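Side-chain contacts in periplasmic beta-glucosidase (Pseudomonas aeruginosa, PDB 6R5T), which probably hydrolyses terminal, non-reducing beta-D-glucosyl residues to release beta-D-glucose, as a periplasmic member of glycoside hydrolase family 3: residues D132-R137 against T491-P496; G482-A487 against N519-S524; I535-F540 against M565-S570. The protein carries 1 engineered substitution. One frame throughout, in Å; residues are numbered along the deposited sequence.

How the contacts relate
The three contacts are buried and close together; contacts 1 and 2 also border the second subunit. Contact 1 joins a loop of the N-terminal barrel domain to one of the C-terminal domain. Contacts 2 and 3 lie within the latter. The centres of contacts 1 and 2 are about 6 Å apart, and that of contact 3 is about 11 Å from each. Along the chain, contacts 1 and 2 have alternating segments, and contact 3 follows both. Segments 482-487 and 491-496 share the loop after strand 472-478. L493 O and S524 N, 2.8 Å apart, link contacts 1 and 2. R137 and E486 reach the glucose unit of the bound lactose, so the pocket draws on both domains.

Contact 1 of 3, residues D132-R137 against T491-P496; sequences DARWGR and TDLRIP. With BGC (beta-D-glucopyranose), chain C.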
loop_
_atom_site.group_PDB
_atom_site.type_symbol
_atom_site.label_atom_id
_atom_site.label_comp_id
_atom_site.label_asym_id
_atom_site.label_seq_id
_atom_site.Cartn_x
_atom_site.Cartn_y
_atom_site.Cartn_z
ATOM N N ASP A 132 -5.558 3.850 -5.088
ATOM C CA ASP A 132 -5.807 2.469 -4.628
ATOM C C ASP A 132 -7.210 2.096 -5.049
ATOM O O ASP A 132 -8.175 2.485 -4.429
ATOM C CB ASP A 132 -5.608 2.337 -3.128
ATOM C CG ASP A 132 -5.622 0.905 -2.611
ATOM O OD1 ASP A 132 -6.373 0.049 -3.173
ATOM O OD2 ASP A 132 -4.803 0.660 -1.662
ATOM N N ALA A 133 -7.288 1.286 -6.110
ATOM C CA ALA A 133 -8.574 0.901 -6.709
ATOM C C ALA A 133 -9.465 0.089 -5.748
ATOM O O ALA A 133 -10.644 -0.069 -6.026
ATOM C CB ALA A 133 -8.290 0.102 -7.982
ATOM N N ARG A 134 -8.929 -0.477 -4.668
ATOM C CA ARG A 134 -9.768 -1.307 -3.747
ATOM C C ARG A 134 -10.772 -0.460 -2.972
ATOM O O ARG A 134 -11.809 -0.982 -2.552
ATOM C CB ARG A 134 -8.873 -2.018 -2.733
ATOM C CG ARG A 134 -7.909 -3.005 -3.370
ATOM C CD ARG A 134 -6.987 -3.583 -2.318
ATOM N NE ARG A 134 -5.986 -2.614 -1.923
ATOM C CZ ARG A 134 -4.988 -2.885 -1.098
ATOM N NH1 ARG A 134 -4.883 -4.065 -0.525
ATOM N NH2 ARG A 134 -4.123 -1.952 -0.792
ATOM N N TRP A 135 -10.474 0.807 -2.774
ATOM C CA TRP A 135 -11.314 1.677 -1.908
ATOM C C TRP A 135 -12.699 1.886 -2.559
ATOM O O TRP A 135 -12.769 2.294 -3.717
ATOM C CB TRP A 135 -10.564 2.983 -1.702
ATOM C CG TRP A 135 -11.169 3.919 -0.689
ATOM C CD1 TRP A 135 -11.462 3.633 0.605
ATOM C CD2 TRP A 135 -11.364 5.336 -0.812
ATOM N NE1 TRP A 135 -11.864 4.760 1.279
ATOM C CE2 TRP A 135 -11.784 5.824 0.441
ATOM C CE3 TRP A 135 -11.211 6.251 -1.854
ATOM C CZ2 TRP A 135 -12.032 7.177 0.688
ATOM C CZ3 TRP A 135 -11.496 7.583 -1.630
ATOM C CH2 TRP A 135 -11.891 8.048 -0.357
ATOM N N GLY A 136 -13.775 1.717 -1.795
ATOM C CA GLY A 136 -15.121 1.807 -2.365
ATOM C C GLY A 136 -15.481 3.216 -2.766
ATOM O O GLY A 136 -16.317 3.391 -3.639
ATOM N N ARG A 137 -14.787 4.216 -2.242
ATOM C CA ARG A 137 -15.149 5.623 -2.547
ATOM C C ARG A 137 -14.394 6.194 -3.733
ATOM O O ARG A 137 -14.532 7.400 -4.013
ATOM C CB ARG A 137 -14.984 6.444 -1.282
ATOM C CG ARG A 137 -15.801 5.873 -0.139
ATOM C CD ARG A 137 -15.882 6.780 1.099
ATOM N NE ARG A 137 -16.806 7.857 0.797
ATOM C CZ ARG A 137 -17.555 8.513 1.692
ATOM N NH1 ARG A 137 -17.444 8.234 2.979
ATOM N NH2 ARG A 137 -18.425 9.418 1.244
ATOM N N THR A 491 -11.183 -6.829 -2.104
ATOM C CA THR A 491 -9.913 -7.561 -2.206
ATOM C C THR A 491 -9.696 -8.132 -3.601
ATOM O O THR A 491 -8.648 -8.711 -3.795
ATOM C CB THR A 491 -9.840 -8.715 -1.200
ATOM O OG1 THR A 491 -10.872 -9.662 -1.509
ATOM C CG2 THR A 491 -10.031 -8.207 0.211
ATOM N N ASP A 492 -10.666 -8.054 -4.501
ATOM C CA ASP A 492 -10.629 -8.640 -5.858
ATOM C C ASP A 492 -11.093 -7.502 -6.766
ATOM O O ASP A 492 -12.122 -6.927 -6.441
ATOM C CB ASP A 492 -11.552 -9.853 -5.883
ATOM C CG ASP A 492 -11.664 -10.624 -7.173
ATOM O OD1 ASP A 492 -11.104 -10.201 -8.155
ATOM O OD2 ASP A 492 -12.403 -11.659 -7.184
ATOM N N LEU A 493 -10.392 -7.192 -7.832
ATOM C CA LEU A 493 -10.819 -6.110 -8.746
ATOM C C LEU A 493 -11.446 -6.688 -10.020
ATOM O O LEU A 493 -11.785 -5.897 -10.904
ATOM C CB LEU A 493 -9.645 -5.204 -9.122
ATOM C CG LEU A 493 -8.964 -4.527 -7.923
ATOM C CD1 LEU A 493 -7.757 -3.807 -8.455
ATOM C CD2 LEU A 493 -9.913 -3.567 -7.203
ATOM N N ARG A 494 -11.651 -7.985 -10.087
ATOM C CA ARG A 494 -12.279 -8.576 -11.292
ATOM C C ARG A 494 -13.789 -8.330 -11.310
ATOM O O ARG A 494 -14.430 -8.023 -10.297
ATOM C CB ARG A 494 -12.000 -10.074 -11.351
ATOM C CG ARG A 494 -10.543 -10.403 -11.608
ATOM C CD ARG A 494 -10.225 -11.868 -11.475
ATOM N NE ARG A 494 -10.542 -12.326 -10.137
ATOM C CZ ARG A 494 -10.468 -13.589 -9.718
ATOM N NH1 ARG A 494 -10.014 -14.530 -10.522
ATOM N NH2 ARG A 494 -10.854 -13.903 -8.493
ATOM N N ILE A 495 -14.356 -8.540 -12.484
ATOM C CA ILE A 495 -15.816 -8.729 -12.548
ATOM C C ILE A 495 -16.134 -9.873 -11.603
ATOM O O ILE A 495 -15.417 -10.862 -11.504
ATOM C CB ILE A 495 -16.200 -9.008 -14.009
ATOM C CG1 ILE A 495 -15.984 -7.799 -14.914
ATOM C CG2 ILE A 495 -17.603 -9.544 -14.125
ATOM C CD1 ILE A 495 -16.181 -8.044 -16.403
ATOM N N PRO A 496 -17.276 -9.818 -10.887
ATOM C CA PRO A 496 -17.636 -10.935 -10.020
ATOM C C PRO A 496 -17.632 -12.294 -10.740
ATOM O O PRO A 496 -18.023 -12.386 -11.899
ATOM C CB PRO A 496 -19.035 -10.582 -9.529
ATOM C CG PRO A 496 -19.019 -9.048 -9.565
ATOM C CD PRO A 496 -18.213 -8.689 -10.792
HETATM C C2 BGC C . -21.036 12.643 3.532
HETATM C C3 BGC C . -21.702 12.520 4.918
HETATM C C4 BGC C . -21.717 11.003 5.247
HETATM C C5 BGC C . -20.247 10.547 5.289
HETATM C C6 BGC C . -20.097 9.064 5.543
HETATM C C1 BGC C . -19.635 12.024 3.591
HETATM O O1 BGC C . -19.176 12.080 2.276
HETATM O O2 BGC C . -20.907 13.980 3.061
HETATM O O3 BGC C . -23.060 12.995 4.824
HETATM O O4 BGC C . -22.321 10.844 6.541
HETATM O O5 BGC C . -19.713 10.662 4.003
HETATM O O6 BGC C . -18.708 8.720 5.604
#
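L493 lays its two methyl groups against the turn at A133 and R134. CD1 lies 4.0 Å from A133 CB. CD2 lies over the backbone, 3.8 Å from A133 O, and also faces the start of the R134 side chain. L493 has its CG anti to the carbonyl carbon (chi1 -59°), which carries the fork across to the other loop. The contact is small, buried and apolar, with no hydrogen bond between the two segments.

Each loop is stiffened by its own Asx turn. D132 OD1 accepts the backbone N of R134 on its anti lone pair and R134 NE on its syn lone pair. The NE bond is 3.0 Å to OD1 and nearly straight (173°). R134 NH2 adds a salt bridge of 2.8 Å to D132 OD2, so the guanidinium meets the carboxylate side-on and nearly in its own plane. A type I turn from D132 to W135 contains this pair. R494 grips D492 in a similar way, but the carboxylate is tilted: R494 NE and R494 N reach D492 OD1 from opposite faces of the carboxylate plane. R134 NH1 also bonds the carbonyls of G572 and V574 of the second subunit.

The contact joins the two domains of the family 3 fold, whose N-terminal domain is a TIM barrel. The loop that L493 touches runs on into the glycan pocket. There R137 CB packs on one face of W135, towards its rim, 3.4 Å above the plane. The R137 chain bends at chi3 (75°) and brings its guanidinium to the glucose, with the ring oxygen BGC O5 at its edge. R137 NH1 bonds BGC O6 at 3.0 Å. R137 NH2 bonds BGC O1, also at 3.0 Å, and more loosely BGC O5. E140 forms a salt bridge with R137 NH2, and Y181 OH bonds its NH1.

Contact 2 of 3, residues G482-A487 against N519-S524; sequences GMAHEA and NGRPLS. With BGC (beta-D-glucopyranose), chain C; GAL (beta-D-galactopyranose), chain B.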
loop_
_atom_site.group_PDB
_atom_site.type_symbol
_atom_site.label_atom_id
_atom_site.label_comp_id
_atom_site.label_asym_id
_atom_site.label_seq_id
_atom_site.Cartn_x
_atom_site.Cartn_y
_atom_site.Cartn_z
ATOM N N GLY A 482 -23.602 -0.908 -4.798
ATOM C CA GLY A 482 -23.208 -1.115 -3.390
ATOM C C GLY A 482 -21.845 -1.775 -3.254
ATOM O O GLY A 482 -21.372 -1.907 -2.090
ATOM N N MET A 483 -21.215 -2.188 -4.361
ATOM C CA MET A 483 -19.823 -2.710 -4.308
ATOM C C MET A 483 -18.841 -1.554 -4.376
ATOM O O MET A 483 -17.667 -1.788 -4.095
ATOM C CB MET A 483 -19.506 -3.645 -5.462
ATOM C CG MET A 483 -20.349 -4.906 -5.419
ATOM S SD MET A 483 -19.953 -5.996 -6.800
ATOM C CE MET A 483 -21.170 -7.289 -6.573
ATOM N N ALA A 484 -19.281 -0.368 -4.718
ATOM C CA ALA A 484 -18.364 0.791 -4.897
ATOM C C ALA A 484 -18.969 1.987 -4.197
ATOM O O ALA A 484 -19.365 2.983 -4.828
ATOM C CB ALA A 484 -18.102 1.085 -6.354
ATOM N N HIS A 485 -19.055 1.843 -2.893
ATOM C CA HIS A 485 -19.738 2.824 -2.043
ATOM C C HIS A 485 -18.943 2.954 -0.733
ATOM O O HIS A 485 -17.917 2.273 -0.541
ATOM C CB HIS A 485 -21.211 2.418 -2.106
ATOM C CG HIS A 485 -21.881 2.198 -0.818
ATOM N ND1 HIS A 485 -21.890 0.975 -0.228
ATOM C CD2 HIS A 485 -22.463 3.056 0.030
ATOM C CE1 HIS A 485 -22.508 1.074 0.924
ATOM N NE2 HIS A 485 -22.867 2.338 1.112
ATOM N N GLU A 486 -19.380 3.838 0.121
ATOM C CA GLU A 486 -18.740 3.918 1.448
ATOM C C GLU A 486 -18.626 2.527 2.076
ATOM O O GLU A 486 -19.619 1.744 2.097
ATOM C CB GLU A 486 -19.529 4.868 2.325
ATOM C CG GLU A 486 -18.989 4.920 3.733
ATOM C CD GLU A 486 -19.735 5.822 4.671
ATOM O OE1 GLU A 486 -20.778 6.402 4.213
ATOM O OE2 GLU A 486 -19.242 6.050 5.828
ATOM N N ALA A 487 -17.476 2.260 2.690
ATOM C CA ALA A 487 -17.127 1.027 3.447
ATOM C C ALA A 487 -17.029 -0.215 2.537
ATOM O O ALA A 487 -16.501 -1.229 3.062
ATOM C CB ALA A 487 -18.044 0.788 4.599
ATOM N N ASN A 519 -19.426 -0.132 -13.205
ATOM C CA ASN A 519 -18.467 -0.303 -12.104
ATOM C C ASN A 519 -18.131 1.077 -11.551
ATOM O O ASN A 519 -18.269 2.096 -12.277
ATOM C CB ASN A 519 -17.142 -0.926 -12.562
ATOM C CG ASN A 519 -16.549 -0.341 -13.818
ATOM O OD1 ASN A 519 -17.200 -0.392 -14.890
ATOM N ND2 ASN A 519 -15.338 0.192 -13.752
ATOM N N GLY A 520 -17.653 1.097 -10.303
ATOM C CA GLY A 520 -17.344 2.370 -9.639
ATOM C C GLY A 520 -15.877 2.521 -9.339
ATOM O O GLY A 520 -15.496 3.459 -8.638
ATOM N N ARG A 521 -15.040 1.642 -9.865
ATOM C CA ARG A 521 -13.592 1.643 -9.592
ATOM C C ARG A 521 -12.952 0.979 -10.805
ATOM O O ARG A 521 -13.610 0.242 -11.534
ATOM C CB ARG A 521 -13.249 0.814 -8.364
ATOM C CG ARG A 521 -13.741 -0.629 -8.424
ATOM C CD ARG A 521 -13.107 -1.587 -7.438
ATOM N NE ARG A 521 -13.265 -1.192 -6.039
ATOM C CZ ARG A 521 -14.348 -1.308 -5.310
ATOM N NH1 ARG A 521 -14.338 -0.971 -4.035
ATOM N NH2 ARG A 521 -15.466 -1.769 -5.832
ATOM N N PRO A 522 -11.658 1.173 -11.003
ATOM C CA PRO A 522 -10.931 0.333 -11.947
ATOM C C PRO A 522 -11.174 -1.167 -11.699
ATOM O O PRO A 522 -11.185 -1.585 -10.555
ATOM C CB PRO A 522 -9.465 0.689 -11.699
ATOM C CG PRO A 522 -9.553 2.111 -11.169
ATOM C CD PRO A 522 -10.769 2.104 -10.285
ATOM N N LEU A 523 -11.300 -1.932 -12.776
ATOM C CA LEU A 523 -11.443 -3.398 -12.708
ATOM C C LEU A 523 -10.275 -4.045 -13.412
ATOM O O LEU A 523 -9.663 -3.419 -14.303
ATOM C CB LEU A 523 -12.716 -3.891 -13.407
ATOM C CG LEU A 523 -14.040 -3.345 -12.870
ATOM C CD1 LEU A 523 -15.212 -3.848 -13.712
ATOM C CD2 LEU A 523 -14.195 -3.715 -11.426
ATOM N N SER A 524 -9.950 -5.248 -12.953
ATOM C CA SER A 524 -8.947 -6.123 -13.597
ATOM C C SER A 524 -9.641 -6.883 -14.745
ATOM O O SER A 524 -10.578 -7.677 -14.451
ATOM C CB SER A 524 -8.330 -7.039 -12.591
ATOM O OG SER A 524 -9.270 -7.870 -12.002
HETATM C C2 BGC C . -21.036 12.643 3.532
HETATM C C3 BGC C . -21.702 12.520 4.918
HETATM C C4 BGC C . -21.717 11.003 5.247
HETATM C C5 BGC C . -20.247 10.547 5.289
HETATM C C6 BGC C . -20.097 9.064 5.543
HETATM C C1 BGC C . -19.635 12.024 3.591
HETATM O O1 BGC C . -19.176 12.080 2.276
HETATM O O2 BGC C . -20.907 13.980 3.061
HETATM O O3 BGC C . -23.060 12.995 4.824
HETATM O O4 BGC C . -22.321 10.844 6.541
HETATM O O5 BGC C . -19.713 10.662 4.003
HETATM O O6 BGC C . -18.708 8.720 5.604
HETATM C C1 GAL B . -23.492 10.023 6.591
HETATM C C2 GAL B . -24.659 10.601 5.766
HETATM C C3 GAL B . -25.873 9.687 5.963
HETATM C C4 GAL B . -25.481 8.259 5.515
HETATM C C5 GAL B . -24.233 7.822 6.308
HETATM C C6 GAL B . -23.702 6.478 5.826
HETATM O O2 GAL B . -24.936 11.920 6.210
HETATM O O3 GAL B . -26.936 10.187 5.126
HETATM O O4 GAL B . -25.181 8.378 4.105
HETATM O O5 GAL B . -23.107 8.748 6.114
HETATM O O6 GAL B . -22.493 6.157 6.558
#
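The polar bond across this contact runs from R521 to the backbone of M483. R521 NH2 reaches M483 O at 2.8 Å, almost straight (171°). The oxygen lies in the guanidinium plane, while the nitrogen stands well above the carbonyl plane. R521 NH1 adds only a weak bond to the same oxygen. With CG between the backbone N and the carbonyl carbon (chi1 56°) and a further bend at chi3, the guanidinium comes round to M483. NH2 also forms a salt bridge with E479, and NE and NH1 bond the carbonyls of A133 and R134, respectively. Within its own loop, N519 ND2 bonds R521 O at 2.8 Å.

The apolar part is tight. A484 CB sits 3.6 Å from CA of G520, where no side chain intervenes, and also touches R521 NH2.

E486 accepts from the sugars: BGC O6 donates to OE2 at 2.7 Å and GAL O6 to OE1 at 2.9 Å. Its extended chain ends in a carboxylate shared by the two units of the bound lactose. R585 of the second subunit forms a salt bridge with OE2.

The two loops follow neighbouring parallel strands, 472-478 and 513-518, of the mixed C-terminal sheet, and lead into helices 497-508 and 526-531.

Contact 3 of 3, residues I535-F540 against M565-S570; sequences ILETWF and MSFPRS
Segment 535-540 starts on strand 534-537 and continues into a turn at W539, where phi is positive (56°). Segment 565-570 has no regular helix or strand. The backbones stay well apart, with the CA atoms of E537 and F567 11.5 Å from each other.

F567 points at the other segment and offers the rim of its ring. E537 OE1 lies in the ring plane, 3.3 Å from F567 CZ. A carboxylate oxygen beside the ring's hydrogens is probably a mildly favourable electrostatic contact. W539 CH2 also meets this rim, 4.0 Å from F567 CZ.

E537 and W539 hold each other. The glutamate bends at chi2 (67°), and its CG rests 3.6 Å above the indole plane, over the centre. E537 OE2 accepts W539 N at 3.0 Å, which fixes the carboxylate at the turn. N519 ND2 bonds E537 OE1, and G362 O takes W539 NE1. Both carboxylate oxygens of E537 and the indole N-H of W539 therefore have partners.

None of these residues lines the glycan pocket or the magnesium site. This is core packing of loop 565-570 against strand 534-537 of the mixed six-stranded sheet, in the alpha/beta sandwich of the family 3 C-terminal domain.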
loop_
_atom_site.group_PDB
_atom_site.type_symbol
_atom_site.label_atom_id
_atom_site.label_comp_id
_atom_site.label_asym_id
_atom_site.label_seq_id
_atom_site.Cartn_x
_atom_site.Cartn_y
_atom_site.Cartn_z
ATOM N N ILE A 535 -15.383 -3.641 -25.793
ATOM C CA ILE A 535 -15.580 -3.343 -24.341
ATOM C C ILE A 535 -15.830 -1.855 -24.192
ATOM O O ILE A 535 -15.008 -1.080 -24.655
ATOM C CB ILE A 535 -14.345 -3.719 -23.509
ATOM C CG1 ILE A 535 -13.949 -5.177 -23.637
ATOM C CG2 ILE A 535 -14.560 -3.358 -22.038
ATOM C CD1 ILE A 535 -12.653 -5.524 -22.991
ATOM N N LEU A 536 -16.961 -1.506 -23.594
ATOM C CA LEU A 536 -17.339 -0.105 -23.352
ATOM C C LEU A 536 -17.465 0.061 -21.835
ATOM O O LEU A 536 -18.276 -0.589 -21.203
ATOM C CB LEU A 536 -18.652 0.241 -24.043
ATOM C CG LEU A 536 -19.115 1.683 -23.928
ATOM C CD1 LEU A 536 -18.110 2.615 -24.653
ATOM C CD2 LEU A 536 -20.554 1.847 -24.436
ATOM N N GLU A 537 -16.627 0.921 -21.281
ATOM C CA GLU A 537 -16.677 1.296 -19.853
ATOM C C GLU A 537 -17.760 2.360 -19.665
ATOM O O GLU A 537 -17.615 3.447 -20.270
ATOM C CB GLU A 537 -15.292 1.780 -19.445
ATOM C CG GLU A 537 -15.263 2.437 -18.073
ATOM C CD GLU A 537 -15.554 1.448 -16.989
ATOM O OE1 GLU A 537 -14.579 0.850 -16.472
ATOM O OE2 GLU A 537 -16.755 1.228 -16.663
ATOM N N THR A 538 -18.795 2.084 -18.868
ATOM C CA THR A 538 -19.896 3.040 -18.686
ATOM C C THR A 538 -19.999 3.493 -17.232
ATOM O O THR A 538 -20.931 4.271 -16.899
ATOM C CB THR A 538 -21.244 2.458 -19.146
ATOM O OG1 THR A 538 -21.787 1.549 -18.185
ATOM C CG2 THR A 538 -21.088 1.789 -20.491
ATOM N N TRP A 539 -19.091 3.063 -16.359
ATOM C CA TRP A 539 -19.090 3.531 -14.958
ATOM C C TRP A 539 -20.459 3.241 -14.351
ATOM O O TRP A 539 -20.970 2.139 -14.562
ATOM C CB TRP A 539 -18.719 5.000 -14.901
ATOM C CG TRP A 539 -17.537 5.391 -15.715
ATOM C CD1 TRP A 539 -17.556 6.112 -16.863
ATOM C CD2 TRP A 539 -16.176 5.090 -15.425
ATOM N NE1 TRP A 539 -16.288 6.293 -17.315
ATOM C CE2 TRP A 539 -15.414 5.703 -16.441
ATOM C CE3 TRP A 539 -15.513 4.347 -14.431
ATOM C CZ2 TRP A 539 -14.032 5.592 -16.489
ATOM C CZ3 TRP A 539 -14.137 4.239 -14.497
ATOM C CH2 TRP A 539 -13.413 4.861 -15.504
ATOM N N PHE A 540 -21.070 4.187 -13.651
ATOM C CA PHE A 540 -22.540 4.188 -13.424
ATOM C C PHE A 540 -22.997 5.479 -14.084
ATOM O O PHE A 540 -22.593 6.557 -13.618
ATOM C CB PHE A 540 -22.920 4.079 -11.946
ATOM C CG PHE A 540 -22.447 2.823 -11.258
ATOM C CD1 PHE A 540 -22.858 1.569 -11.700
ATOM C CD2 PHE A 540 -21.541 2.893 -10.240
ATOM C CE1 PHE A 540 -22.402 0.414 -11.091
ATOM C CE2 PHE A 540 -21.072 1.738 -9.638
ATOM C CZ PHE A 540 -21.503 0.502 -10.070
ATOM N N MET A 565 -7.964 7.177 -14.149
ATOM C CA MET A 565 -7.305 6.305 -13.143
ATOM C C MET A 565 -6.819 5.084 -13.907
ATOM O O MET A 565 -7.535 4.564 -14.794
ATOM C CB MET A 565 -8.311 5.954 -12.061
ATOM C CG MET A 565 -7.704 5.324 -10.832
ATOM S SD MET A 565 -8.924 5.343 -9.485
ATOM C CE MET A 565 -7.987 4.427 -8.269
ATOM N N SER A 566 -5.618 4.663 -13.599
ATOM C CA SER A 566 -4.932 3.505 -14.232
ATOM C C SER A 566 -5.698 2.231 -13.864
ATOM O O SER A 566 -6.150 2.112 -12.717
ATOM C CB SER A 566 -3.530 3.479 -13.705
ATOM O OG SER A 566 -2.810 4.601 -14.187
ATOM N N PHE A 567 -5.861 1.285 -14.797
ATOM C CA PHE A 567 -6.549 0.011 -14.514
ATOM C C PHE A 567 -5.490 -1.051 -14.281
ATOM O O PHE A 567 -4.755 -1.389 -15.221
ATOM C CB PHE A 567 -7.481 -0.388 -15.649
ATOM C CG PHE A 567 -8.847 0.246 -15.590
ATOM C CD1 PHE A 567 -9.045 1.557 -15.213
ATOM C CD2 PHE A 567 -9.966 -0.483 -15.961
ATOM C CE1 PHE A 567 -10.311 2.129 -15.155
ATOM C CE2 PHE A 567 -11.219 0.115 -15.961
ATOM C CZ PHE A 567 -11.415 1.399 -15.530
ATOM N N PRO A 568 -5.357 -1.563 -13.046
ATOM C CA PRO A 568 -4.317 -2.523 -12.745
ATOM C C PRO A 568 -4.643 -3.822 -13.462
ATOM O O PRO A 568 -5.811 -4.136 -13.608
ATOM C CB PRO A 568 -4.400 -2.774 -11.234
ATOM C CG PRO A 568 -5.244 -1.648 -10.705
ATOM C CD PRO A 568 -6.156 -1.228 -11.839
ATOM N N ARG A 569 -3.611 -4.620 -13.741
ATOM C CA ARG A 569 -3.841 -5.994 -14.278
ATOM C C ARG A 569 -4.464 -6.865 -13.193
ATOM O O ARG A 569 -5.233 -7.786 -13.539
ATOM C CB ARG A 569 -2.555 -6.606 -14.822
ATOM C CG ARG A 569 -2.059 -5.870 -16.042
ATOM C CD ARG A 569 -0.709 -6.408 -16.445
ATOM N NE ARG A 569 -0.138 -5.605 -17.502
ATOM C CZ ARG A 569 -0.410 -5.721 -18.793
ATOM N NH1 ARG A 569 -1.221 -6.653 -19.226
ATOM N NH2 ARG A 569 0.184 -4.905 -19.641
ATOM N N SER A 570 -4.153 -6.636 -11.922
ATOM C CA SER A 570 -4.767 -7.380 -10.821
ATOM C C SER A 570 -4.606 -6.581 -9.537
ATOM O O SER A 570 -3.772 -5.679 -9.475
ATOM C CB SER A 570 -4.163 -8.758 -10.660
ATOM O OG SER A 570 -2.832 -8.642 -10.178
#